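Thioredoxin-like protein (Klebsiella pneumoniae subsp. pneumoniae MGH 78578, PDB 3TY1) is of unknown function but belongs to the galactose mutarotase-like beta-supersandwich proteins and probably binds carbohydrate, perhaps as an aldose 1-epimerase. Local coordinates at residues A[191-196]-A[344-349]; A[158-163]-A[178-183]; A[270-275]-A[289-294]. All coordinates share one frame; numbering follows the deposited sequence.

Contact 1. Residues A[191-196]-A[344-349]; sequences SLHDVL and QFDLTY. With SO4 (sulfate ion), chain H.
Two central neighbours in the large antiparallel sheet of the beta-supersandwich, strands 189-198 and 342-352, pair here although some 150 residues part them in the chain. Leu-192 with Leu-347 and Asp-194 with Phe-345 are the hydrogen-bonded pairs; Leu-192 N reaches Leu-347 O over 2.8 Å, in the carbonyl plane. On the face of Leu-192, Asp-194, Phe-345 and Leu-347 the packing is mostly apolar: Leu-192 crosses Tyr-349 obliquely with CD1 3.8 Å from CE1, and Leu-196 CB lies at the edge of the Phe-345 ring, 3.9 Å from CE2. Strands 114-119 and 204-214 pack against this face, and the buried carboxylate of Asp-194 is held there by Arg-116 and Tyr-210, while its OD1 accepts from Glu-180 N.

The other face carries a His-carboxylate pair. His-193 and Asp-346, a non-hydrogen-bonded pair in their backbones, both set CG beside the backbone N (chi1 -64° and -57°), and their side chains converge until His-193 ND1 donates to Asp-346 OD1 at 2.7 Å. The oxygen lies in the ring plane but is itself approached from above the carboxylate plane. A water bridges this OD1 and Asp-194 O. The carboxylate may favour a protonated imidazole, as may the sulfate, probably from the crystallisation liquor, whose O4 accepts from His-193 NE2 at 2.5 Å.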
loop_
_atom_site.group_PDB
_atom_site.type_symbol
_atom_site.label_atom_id
_atom_site.label_comp_id
_atom_site.label_asym_id
_atom_site.label_seq_id
_atom_site.Cartn_x
_atom_site.Cartn_y
_atom_site.Cartn_z
ATOM N N SER A 191 -10.333 30.215 -7.871
ATOM C CA SER A 191 -10.411 30.325 -6.421
ATOM C C SER A 191 -10.685 28.962 -5.819
ATOM O O SER A 191 -11.226 28.078 -6.486
ATOM C CB SER A 191 -11.482 31.340 -6.012
ATOM O OG SER A 191 -12.750 30.907 -6.461
ATOM N N LEU A 192 -10.259 28.800 -4.569
ATOM C CA LEU A 192 -10.565 27.643 -3.754
ATOM C C LEU A 192 -11.486 28.116 -2.638
ATOM O O LEU A 192 -11.253 29.173 -2.060
ATOM C CB LEU A 192 -9.287 27.078 -3.116
ATOM C CG LEU A 192 -8.193 26.644 -4.084
ATOM C CD1 LEU A 192 -7.011 26.022 -3.278
ATOM C CD2 LEU A 192 -8.777 25.643 -5.086
ATOM N N HIS A 193 -12.478 27.299 -2.322
ATOM C CA HIS A 193 -13.417 27.497 -1.238
ATOM C C HIS A 193 -13.621 26.161 -0.587
ATOM O O HIS A 193 -14.612 25.491 -0.821
ATOM C CB HIS A 193 -14.718 28.084 -1.764
ATOM C CG HIS A 193 -14.534 29.445 -2.339
ATOM N ND1 HIS A 193 -14.353 30.563 -1.550
ATOM C CD2 HIS A 193 -14.407 29.863 -3.619
ATOM C CE1 HIS A 193 -14.174 31.616 -2.327
ATOM N NE2 HIS A 193 -14.221 31.222 -3.586
ATOM N N ASP A 194 -12.627 25.745 0.190
ATOM C CA ASP A 194 -12.664 24.473 0.866
ATOM C C ASP A 194 -13.385 24.638 2.200
ATOM O O ASP A 194 -13.309 25.710 2.828
ATOM C CB ASP A 194 -11.239 23.901 1.125
ATOM C CG ASP A 194 -10.401 23.768 -0.127
ATOM O OD1 ASP A 194 -10.955 23.641 -1.263
ATOM O OD2 ASP A 194 -9.151 23.817 0.022
ATOM N N VAL A 195 -14.049 23.571 2.643
ATOM C CA VAL A 195 -14.712 23.539 3.937
ATOM C C VAL A 195 -14.328 22.245 4.676
ATOM O O VAL A 195 -14.672 21.154 4.247
ATOM C CB VAL A 195 -16.266 23.622 3.834
ATOM C CG1 VAL A 195 -16.891 23.668 5.251
ATOM C CG2 VAL A 195 -16.725 24.834 2.994
ATOM N N LEU A 196 -13.581 22.383 5.761
ATOM C CA LEU A 196 -13.227 21.266 6.635
ATOM C C LEU A 196 -14.354 21.148 7.653
ATOM O O LEU A 196 -14.754 22.174 8.251
ATOM C CB LEU A 196 -11.927 21.565 7.370
ATOM C CG LEU A 196 -11.484 20.610 8.485
ATOM C CD1 LEU A 196 -11.088 19.269 7.927
ATOM C CD2 LEU A 196 -10.362 21.226 9.257
ATOM N N GLN A 344 -13.574 27.256 7.131
ATOM C CA GLN A 344 -13.508 27.606 5.711
ATOM C C GLN A 344 -12.126 28.076 5.318
ATOM O O GLN A 344 -11.400 28.643 6.124
ATOM C CB GLN A 344 -14.542 28.706 5.374
ATOM C CG GLN A 344 -16.010 28.306 5.586
ATOM C CD GLN A 344 -16.461 28.307 7.053
ATOM O OE1 GLN A 344 -15.867 28.992 7.898
ATOM N NE2 GLN A 344 -17.510 27.522 7.361
ATOM N N PHE A 345 -11.768 27.829 4.055
ATOM C CA PHE A 345 -10.498 28.245 3.464
ATOM C C PHE A 345 -10.803 28.813 2.067
ATOM O O PHE A 345 -11.140 28.073 1.139
ATOM C CB PHE A 345 -9.510 27.059 3.449
ATOM C CG PHE A 345 -9.310 26.468 4.828
ATOM C CD1 PHE A 345 -8.466 27.074 5.742
ATOM C CD2 PHE A 345 -10.035 25.352 5.233
ATOM C CE1 PHE A 345 -8.332 26.577 7.045
ATOM C CE2 PHE A 345 -9.894 24.828 6.531
ATOM C CZ PHE A 345 -9.045 25.450 7.433
ATOM N N ASP A 346 -10.712 30.140 1.957
ATOM C CA ASP A 346 -11.021 30.900 0.740
ATOM C C ASP A 346 -9.708 31.510 0.224
ATOM O O ASP A 346 -9.065 32.298 0.940
ATOM C CB ASP A 346 -12.027 32.000 1.070
ATOM C CG ASP A 346 -13.283 31.462 1.686
ATOM O OD1 ASP A 346 -13.905 30.544 1.088
ATOM O OD2 ASP A 346 -13.641 31.950 2.800
ATOM N N LEU A 347 -9.285 31.081 -0.966
ATOM C CA LEU A 347 -8.058 31.566 -1.594
ATOM C C LEU A 347 -8.313 31.903 -3.047
ATOM O O LEU A 347 -9.088 31.216 -3.712
ATOM C CB LEU A 347 -6.909 30.543 -1.497
ATOM C CG LEU A 347 -6.413 30.100 -0.117
ATOM C CD1 LEU A 347 -7.245 28.924 0.372
ATOM C CD2 LEU A 347 -4.924 29.724 -0.210
ATOM N N THR A 348 -7.679 32.958 -3.535
ATOM C CA THR A 348 -7.733 33.290 -4.969
ATOM C C THR A 348 -6.313 33.316 -5.515
ATOM O O THR A 348 -5.444 34.011 -4.980
ATOM C CB THR A 348 -8.428 34.647 -5.206
ATOM O OG1 THR A 348 -9.724 34.599 -4.606
ATOM C CG2 THR A 348 -8.581 34.904 -6.672
ATOM N N TYR A 349 -6.099 32.555 -6.567
ATOM C CA TYR A 349 -4.832 32.439 -7.290
ATOM C C TYR A 349 -4.971 33.128 -8.639
ATOM O O TYR A 349 -5.942 32.874 -9.391
ATOM C CB TYR A 349 -4.519 30.965 -7.536
ATOM C CG TYR A 349 -4.174 30.164 -6.323
ATOM C CD1 TYR A 349 -5.160 29.765 -5.396
ATOM C CD2 TYR A 349 -2.858 29.804 -6.072
ATOM C CE1 TYR A 349 -4.818 29.022 -4.249
ATOM C CE2 TYR A 349 -2.502 29.053 -4.933
ATOM C CZ TYR A 349 -3.497 28.677 -4.027
ATOM O OH TYR A 349 -3.133 27.938 -2.923
HETATM S S SO4 H . -15.191 33.649 -5.947
HETATM O O1 SO4 H . -14.690 34.500 -7.031
HETATM O O2 SO4 H . -16.203 34.328 -5.144
HETATM O O3 SO4 H . -15.799 32.459 -6.533
HETATM O O4 SO4 H . -14.083 33.292 -5.053
HETATM O O HOH W 1 -14.858 28.006 1.812
#

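Contact 2. Residues A[158-163]-A[178-183]; sequences EIRIRG and LTELRY. With SO4 (sulfate ion), chain I.
The guanidinium groups of Arg-160 and Arg-182 lie flat on each other, centres 3.7 Å apart and planes 7° from parallel, with Arg-160 NH1 over the centre of the Arg-182 group. Both chains put CG beside the backbone N and run extended to NE, so they leave the sheet side by side. The nearby carboxylates and a sulfate probably offset the like charges. Arg-182 grips Glu-180 side-on, NE and NH2 both donating to OE1 (NE at 2.7 Å), and Arg-160 NH2 donates to Glu-158 OE1 at 3.0 Å. The sulfate, beyond the tips, accepts from Arg-160 NH1 at O3, 3.3 Å away, and weakly from Arg-182.

The second oxygen of Glu-180 turns to the other strand: Arg-162 NH1 meets OE2 at 3.0 Å nearly along its C-O axis, the bond straight at 168° and in the guanidinium plane. Arg-162 bends at chi3 (-74°) to do so and is also held by Glu-150 and Glu-148 on the next strand. Water 3 donates to Glu-180 OE2 and accepts from Arg-160 NH1.

The backbone sets these rows, with Arg-160 facing Arg-182 and Arg-162 facing Glu-180 in non-hydrogen-bonded pairs. At Gly-163, the carbonyl O takes both Thr-179 N and Thr-179 OG1, the hydroxyl at 2.8 Å on a lone pair. Ile-159, Ile-161, Leu-181 and Tyr-183 occupy the reverse face, where the isoleucines pack on strand 49-55. The two strands are the arms of an antiparallel beta hairpin in the large supersandwich sheet, its Arg/Glu face charged and the opposite face largely apolar.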
loop_
_atom_site.group_PDB
_atom_site.type_symbol
_atom_site.label_atom_id
_atom_site.label_comp_id
_atom_site.label_asym_id
_atom_site.label_seq_id
_atom_site.Cartn_x
_atom_site.Cartn_y
_atom_site.Cartn_z
ATOM N N GLU A 158 -19.506 29.837 -15.068
ATOM C CA GLU A 158 -18.612 29.456 -14.007
ATOM C C GLU A 158 -18.642 27.927 -13.796
ATOM O O GLU A 158 -19.691 27.335 -13.727
ATOM C CB GLU A 158 -18.996 30.153 -12.701
ATOM C CG GLU A 158 -17.998 29.932 -11.580
ATOM C CD GLU A 158 -18.444 30.518 -10.221
ATOM O OE1 GLU A 158 -19.634 30.687 -9.987
ATOM O OE2 GLU A 158 -17.591 30.738 -9.358
ATOM N N ILE A 159 -17.447 27.352 -13.671
ATOM C CA ILE A 159 -17.227 25.947 -13.458
ATOM C C ILE A 159 -16.822 25.781 -11.997
ATOM O O ILE A 159 -16.011 26.545 -11.499
ATOM C CB ILE A 159 -16.093 25.439 -14.353
ATOM C CG1 ILE A 159 -16.455 25.656 -15.843
ATOM C CG2 ILE A 159 -15.739 23.921 -14.037
ATOM C CD1 ILE A 159 -15.196 25.483 -16.780
ATOM N N ARG A 160 -17.397 24.785 -11.326
ATOM C CA ARG A 160 -16.982 24.428 -9.996
ATOM C C ARG A 160 -16.680 22.950 -9.959
ATOM O O ARG A 160 -17.452 22.139 -10.486
ATOM C CB ARG A 160 -18.069 24.757 -8.962
ATOM C CG ARG A 160 -18.447 26.207 -8.985
ATOM C CD ARG A 160 -19.337 26.610 -7.830
ATOM N NE ARG A 160 -19.677 28.025 -7.936
ATOM C CZ ARG A 160 -20.355 28.728 -7.024
ATOM N NH1 ARG A 160 -20.792 28.161 -5.919
ATOM N NH2 ARG A 160 -20.575 30.027 -7.222
ATOM N N ILE A 161 -15.575 22.610 -9.332
ATOM C CA ILE A 161 -15.164 21.224 -9.206
ATOM C C ILE A 161 -15.008 20.952 -7.722
ATOM O O ILE A 161 -14.135 21.539 -7.058
ATOM C CB ILE A 161 -13.901 20.946 -9.985
ATOM C CG1 ILE A 161 -14.152 21.139 -11.478
ATOM C CG2 ILE A 161 -13.422 19.481 -9.693
ATOM C CD1 ILE A 161 -12.945 20.873 -12.329
ATOM N N ARG A 162 -15.845 20.055 -7.214
ATOM C CA ARG A 162 -15.846 19.697 -5.788
ATOM C C ARG A 162 -15.338 18.282 -5.592
ATOM O O ARG A 162 -15.624 17.408 -6.398
ATOM C CB ARG A 162 -17.267 19.772 -5.184
ATOM C CG ARG A 162 -17.817 21.150 -5.050
ATOM C CD ARG A 162 -19.208 21.174 -4.402
ATOM N NE ARG A 162 -20.220 20.704 -5.321
ATOM C CZ ARG A 162 -20.791 21.436 -6.276
ATOM N NH1 ARG A 162 -20.479 22.722 -6.463
ATOM N NH2 ARG A 162 -21.692 20.863 -7.063
ATOM N N GLY A 163 -14.596 18.076 -4.502
ATOM C CA GLY A 163 -14.083 16.772 -4.118
ATOM C C GLY A 163 -14.031 16.583 -2.614
ATOM O O GLY A 163 -13.348 17.349 -1.944
ATOM N N LEU A 178 -14.568 19.190 2.118
ATOM C CA LEU A 178 -15.203 19.337 0.818
ATOM C C LEU A 178 -14.393 20.405 0.137
ATOM O O LEU A 178 -14.565 21.600 0.411
ATOM C CB LEU A 178 -16.686 19.700 0.909
ATOM C CG LEU A 178 -17.452 19.811 -0.430
ATOM C CD1 LEU A 178 -17.339 18.527 -1.261
ATOM C CD2 LEU A 178 -18.955 20.174 -0.188
ATOM N N THR A 179 -13.480 19.975 -0.739
ATOM C CA THR A 179 -12.659 20.904 -1.511
ATOM C C THR A 179 -13.484 21.470 -2.663
ATOM O O THR A 179 -14.387 20.784 -3.184
ATOM C CB THR A 179 -11.384 20.270 -2.085
ATOM O OG1 THR A 179 -11.740 19.340 -3.099
ATOM C CG2 THR A 179 -10.500 19.582 -1.016
ATOM N N GLU A 180 -13.204 22.717 -3.059
ATOM C CA GLU A 180 -13.893 23.301 -4.222
ATOM C C GLU A 180 -13.000 24.297 -4.930
ATOM O O GLU A 180 -12.442 25.207 -4.296
ATOM C CB GLU A 180 -15.231 23.978 -3.848
ATOM C CG GLU A 180 -16.039 24.403 -5.084
ATOM C CD GLU A 180 -17.430 24.995 -4.756
ATOM O OE1 GLU A 180 -17.527 26.142 -4.275
ATOM O OE2 GLU A 180 -18.422 24.304 -5.027
ATOM N N LEU A 181 -12.838 24.084 -6.226
ATOM C CA LEU A 181 -12.172 25.023 -7.124
ATOM C C LEU A 181 -13.223 25.653 -8.039
ATOM O O LEU A 181 -14.102 24.951 -8.549
ATOM C CB LEU A 181 -11.052 24.333 -7.868
ATOM C CG LEU A 181 -10.299 25.136 -8.928
ATOM C CD1 LEU A 181 -8.849 24.614 -9.054
ATOM C CD2 LEU A 181 -11.046 25.094 -10.280
ATOM N N ARG A 182 -13.143 26.973 -8.217
ATOM C CA ARG A 182 -14.074 27.720 -9.063
ATOM C C ARG A 182 -13.280 28.458 -10.130
ATOM O O ARG A 182 -12.255 29.092 -9.844
ATOM C CB ARG A 182 -14.861 28.718 -8.249
ATOM C CG ARG A 182 -15.559 28.127 -7.079
ATOM C CD ARG A 182 -16.514 29.167 -6.455
ATOM N NE ARG A 182 -17.065 28.648 -5.208
ATOM C CZ ARG A 182 -17.846 29.329 -4.384
ATOM N NH1 ARG A 182 -18.174 30.591 -4.647
ATOM N NH2 ARG A 182 -18.276 28.743 -3.274
ATOM N N TYR A 183 -13.737 28.359 -11.368
ATOM C CA TYR A 183 -13.045 28.998 -12.481
ATOM C C TYR A 183 -14.048 29.528 -13.489
ATOM O O TYR A 183 -14.923 28.790 -13.915
ATOM C CB TYR A 183 -12.076 27.997 -13.145
ATOM C CG TYR A 183 -11.408 28.623 -14.346
ATOM C CD1 TYR A 183 -10.540 29.705 -14.182
ATOM C CD2 TYR A 183 -11.621 28.153 -15.617
ATOM C CE1 TYR A 183 -9.944 30.341 -15.269
ATOM C CE2 TYR A 183 -11.032 28.791 -16.723
ATOM C CZ TYR A 183 -10.194 29.892 -16.539
ATOM O OH TYR A 183 -9.624 30.502 -17.655
HETATM S S SO4 I . -21.984 31.158 -3.850
HETATM O O1 SO4 I . -21.196 32.107 -4.638
HETATM O O2 SO4 I . -22.824 31.910 -2.928
HETATM O O3 SO4 I . -22.858 30.403 -4.732
HETATM O O4 SO4 I . -21.139 30.317 -3.018
HETATM O O HOH W 2 -18.218 32.339 -7.457
HETATM O O HOH W 3 -20.582 25.560 -4.849
HETATM O O HOH W 4 -11.663 20.633 -5.732
#

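Contact 3. Residues A[270-275]-A[289-294]; sequences NHQTLA and QFDTRQ. With SO4 (sulfate ion), chain K.
Strands 272-275 and 289-291 run antiparallel at 146°, arms of a beta hairpin near one edge of the large supersandwich sheet. Thr-273 and Phe-290 form the hydrogen-bonded pair, Thr-273 N meeting Phe-290 O at 2.9 Å nearly along the C=O axis. Past Asp-291 the chain turns, yet His-271 O still takes Thr-292 N, and also the Thr-292 hydroxyl from above its carbonyl plane.

Thr-273 CG2 sits over a face of the Phe-290 ring, a CH-pi contact 3.4 Å from the centroid; both CG2 and the phenyl CG occupy the crowded position between N and the carbonyl carbon. On the other face the folded Gln-272 side chain links its neighbours: OE1 accepts from Gln-289 NE2 on a lone pair, and NE2 donates to Asn-270 O and to Asp-291 OD2, the latter from above the carboxylate plane at 2.9 Å.

Asp-291 is gripped four times. OD1 takes Arg-293 N on its anti lone pair, an Asx turn, while the syn lone pairs of OD1 and OD2 receive Arg-293 NE and NH2. Held flat by this salt bridge, the arginine lies across His-271, planes 12° apart, with CD 3.7 Å from the imidazole centroid.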
loop_
_atom_site.group_PDB
_atom_site.type_symbol
_atom_site.label_atom_id
_atom_site.label_comp_id
_atom_site.label_asym_id
_atom_site.label_seq_id
_atom_site.Cartn_x
_atom_site.Cartn_y
_atom_site.Cartn_z
ATOM N N ASN A 270 -10.519 43.867 5.899
ATOM C CA ASN A 270 -11.390 42.708 5.719
ATOM C C ASN A 270 -10.612 41.393 5.919
ATOM O O ASN A 270 -11.101 40.332 5.555
ATOM C CB ASN A 270 -12.016 42.761 4.326
ATOM C CG ASN A 270 -12.761 44.057 4.085
ATOM O OD1 ASN A 270 -12.565 44.703 3.062
ATOM N ND2 ASN A 270 -13.570 44.474 5.052
ATOM N N HIS A 271 -9.420 41.491 6.515
ATOM C CA HIS A 271 -8.563 40.353 6.905
ATOM C C HIS A 271 -8.000 39.613 5.713
ATOM O O HIS A 271 -7.593 38.477 5.837
ATOM C CB HIS A 271 -9.298 39.373 7.824
ATOM C CG HIS A 271 -9.950 40.024 8.995
ATOM N ND1 HIS A 271 -9.283 40.267 10.173
ATOM C CD2 HIS A 271 -11.211 40.488 9.165
ATOM C CE1 HIS A 271 -10.105 40.865 11.021
ATOM N NE2 HIS A 271 -11.278 41.017 10.430
ATOM N N GLN A 272 -7.969 40.266 4.563
ATOM C CA GLN A 272 -7.452 39.670 3.364
ATOM C C GLN A 272 -6.015 40.140 3.215
ATOM O O GLN A 272 -5.696 41.316 3.503
ATOM C CB GLN A 272 -8.259 40.101 2.139
ATOM C CG GLN A 272 -9.755 39.766 2.175
ATOM C CD GLN A 272 -10.018 38.318 2.503
ATOM O OE1 GLN A 272 -9.666 37.421 1.729
ATOM N NE2 GLN A 272 -10.633 38.079 3.668
ATOM N N THR A 273 -5.150 39.227 2.772
ATOM C CA THR A 273 -3.784 39.568 2.441
ATOM C C THR A 273 -3.448 39.005 1.053
ATOM O O THR A 273 -4.252 38.282 0.471
ATOM C CB THR A 273 -2.807 39.080 3.512
ATOM O OG1 THR A 273 -1.542 39.724 3.317
ATOM C CG2 THR A 273 -2.651 37.568 3.462
ATOM N N LEU A 274 -2.272 39.360 0.539
ATOM C CA LEU A 274 -1.884 39.035 -0.833
ATOM C C LEU A 274 -0.394 38.801 -0.847
ATOM O O LEU A 274 0.359 39.622 -0.319
ATOM C CB LEU A 274 -2.270 40.199 -1.769
ATOM C CG LEU A 274 -2.236 40.102 -3.278
ATOM C CD1 LEU A 274 -3.156 38.991 -3.763
ATOM C CD2 LEU A 274 -2.623 41.434 -3.927
ATOM N N ALA A 275 0.021 37.685 -1.429
ATOM C CA ALA A 275 1.427 37.356 -1.615
ATOM C C ALA A 275 1.647 36.952 -3.063
ATOM O O ALA A 275 0.728 36.399 -3.728
ATOM C CB ALA A 275 1.821 36.226 -0.672
ATOM N N GLN A 289 -4.277 35.272 -2.828
ATOM C CA GLN A 289 -5.020 35.985 -1.807
ATOM C C GLN A 289 -5.520 34.993 -0.797
ATOM O O GLN A 289 -6.063 33.969 -1.169
ATOM C CB GLN A 289 -6.218 36.734 -2.392
ATOM C CG GLN A 289 -7.157 37.406 -1.350
ATOM C CD GLN A 289 -8.395 38.054 -1.990
ATOM O OE1 GLN A 289 -8.454 38.231 -3.204
ATOM N NE2 GLN A 289 -9.390 38.349 -1.176
ATOM N N PHE A 290 -5.391 35.321 0.484
ATOM C CA PHE A 290 -5.920 34.469 1.553
ATOM C C PHE A 290 -6.387 35.313 2.715
ATOM O O PHE A 290 -6.098 36.508 2.779
ATOM C CB PHE A 290 -4.940 33.344 1.974
ATOM C CG PHE A 290 -3.650 33.807 2.576
ATOM C CD1 PHE A 290 -2.600 34.192 1.769
ATOM C CD2 PHE A 290 -3.480 33.848 3.963
ATOM C CE1 PHE A 290 -1.393 34.644 2.316
ATOM C CE2 PHE A 290 -2.263 34.258 4.517
ATOM C CZ PHE A 290 -1.221 34.644 3.687
ATOM N N ASP A 291 -7.174 34.687 3.573
ATOM C CA ASP A 291 -7.829 35.296 4.717
ATOM C C ASP A 291 -7.028 34.948 5.979
ATOM O O ASP A 291 -6.959 33.763 6.370
ATOM C CB ASP A 291 -9.253 34.731 4.793
ATOM C CG ASP A 291 -10.141 35.437 5.811
ATOM O OD1 ASP A 291 -9.761 35.579 7.009
ATOM O OD2 ASP A 291 -11.240 35.879 5.408
ATOM N N THR A 292 -6.464 35.965 6.645
ATOM C CA THR A 292 -5.614 35.725 7.819
ATOM C C THR A 292 -6.352 35.250 9.092
ATOM O O THR A 292 -5.709 34.861 10.058
ATOM C CB THR A 292 -4.723 36.938 8.158
ATOM O OG1 THR A 292 -5.557 38.058 8.386
ATOM C CG2 THR A 292 -3.741 37.251 6.999
ATOM N N ARG A 293 -7.679 35.249 9.090
ATOM C CA ARG A 293 -8.443 34.579 10.158
ATOM C C ARG A 293 -8.481 33.068 9.994
ATOM O O ARG A 293 -8.637 32.341 10.962
ATOM C CB ARG A 293 -9.881 35.065 10.187
ATOM C CG ARG A 293 -10.017 36.528 10.535
ATOM C CD ARG A 293 -11.423 37.013 10.261
ATOM N NE ARG A 293 -11.746 36.911 8.842
ATOM C CZ ARG A 293 -12.935 37.226 8.316
ATOM N NH1 ARG A 293 -13.922 37.694 9.075
ATOM N NH2 ARG A 293 -13.132 37.096 7.017
ATOM N N GLN A 294 -8.364 32.605 8.747
ATOM C CA GLN A 294 -8.392 31.201 8.409
ATOM C C GLN A 294 -6.977 30.620 8.345
ATOM O O GLN A 294 -6.750 29.508 8.796
ATOM C CB GLN A 294 -9.045 31.023 7.019
ATOM C CG GLN A 294 -10.468 31.625 6.897
ATOM C CD GLN A 294 -11.033 31.579 5.470
ATOM O OE1 GLN A 294 -10.306 31.420 4.488
ATOM N NE2 GLN A 294 -12.340 31.712 5.364
HETATM S S SO4 K . -14.342 32.886 8.462
HETATM O O1 SO4 K . -13.079 33.495 8.919
HETATM O O2 SO4 K . -15.195 32.604 9.635
HETATM O O3 SO4 K . -15.054 33.824 7.561
HETATM O O4 SO4 K . -14.114 31.600 7.760
#

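In the fold
All three contacts belong to one large antiparallel sheet, with contact 1 in the middle, contact 2 about 9 Å away and contact 3 about 11 Å away, centre to centre. Contacts 2 and 3 do not touch; their nearest atoms are about 11 Å apart. Backbone bonds join the strands: Ser-191 O lies 2.8 Å from Arg-182 N, and Thr-348 O 2.8 Å from Gln-289 N. Gln-294 extends the second seam, its OE1 2.9 Å from Asp-346 N. Arg-182 and His-193 on one face of the sheet, and Gln-294 in the loop after strand 285-291, each contact a sulfate. Such ions often mark pockets, but whether sugar binds here is not established.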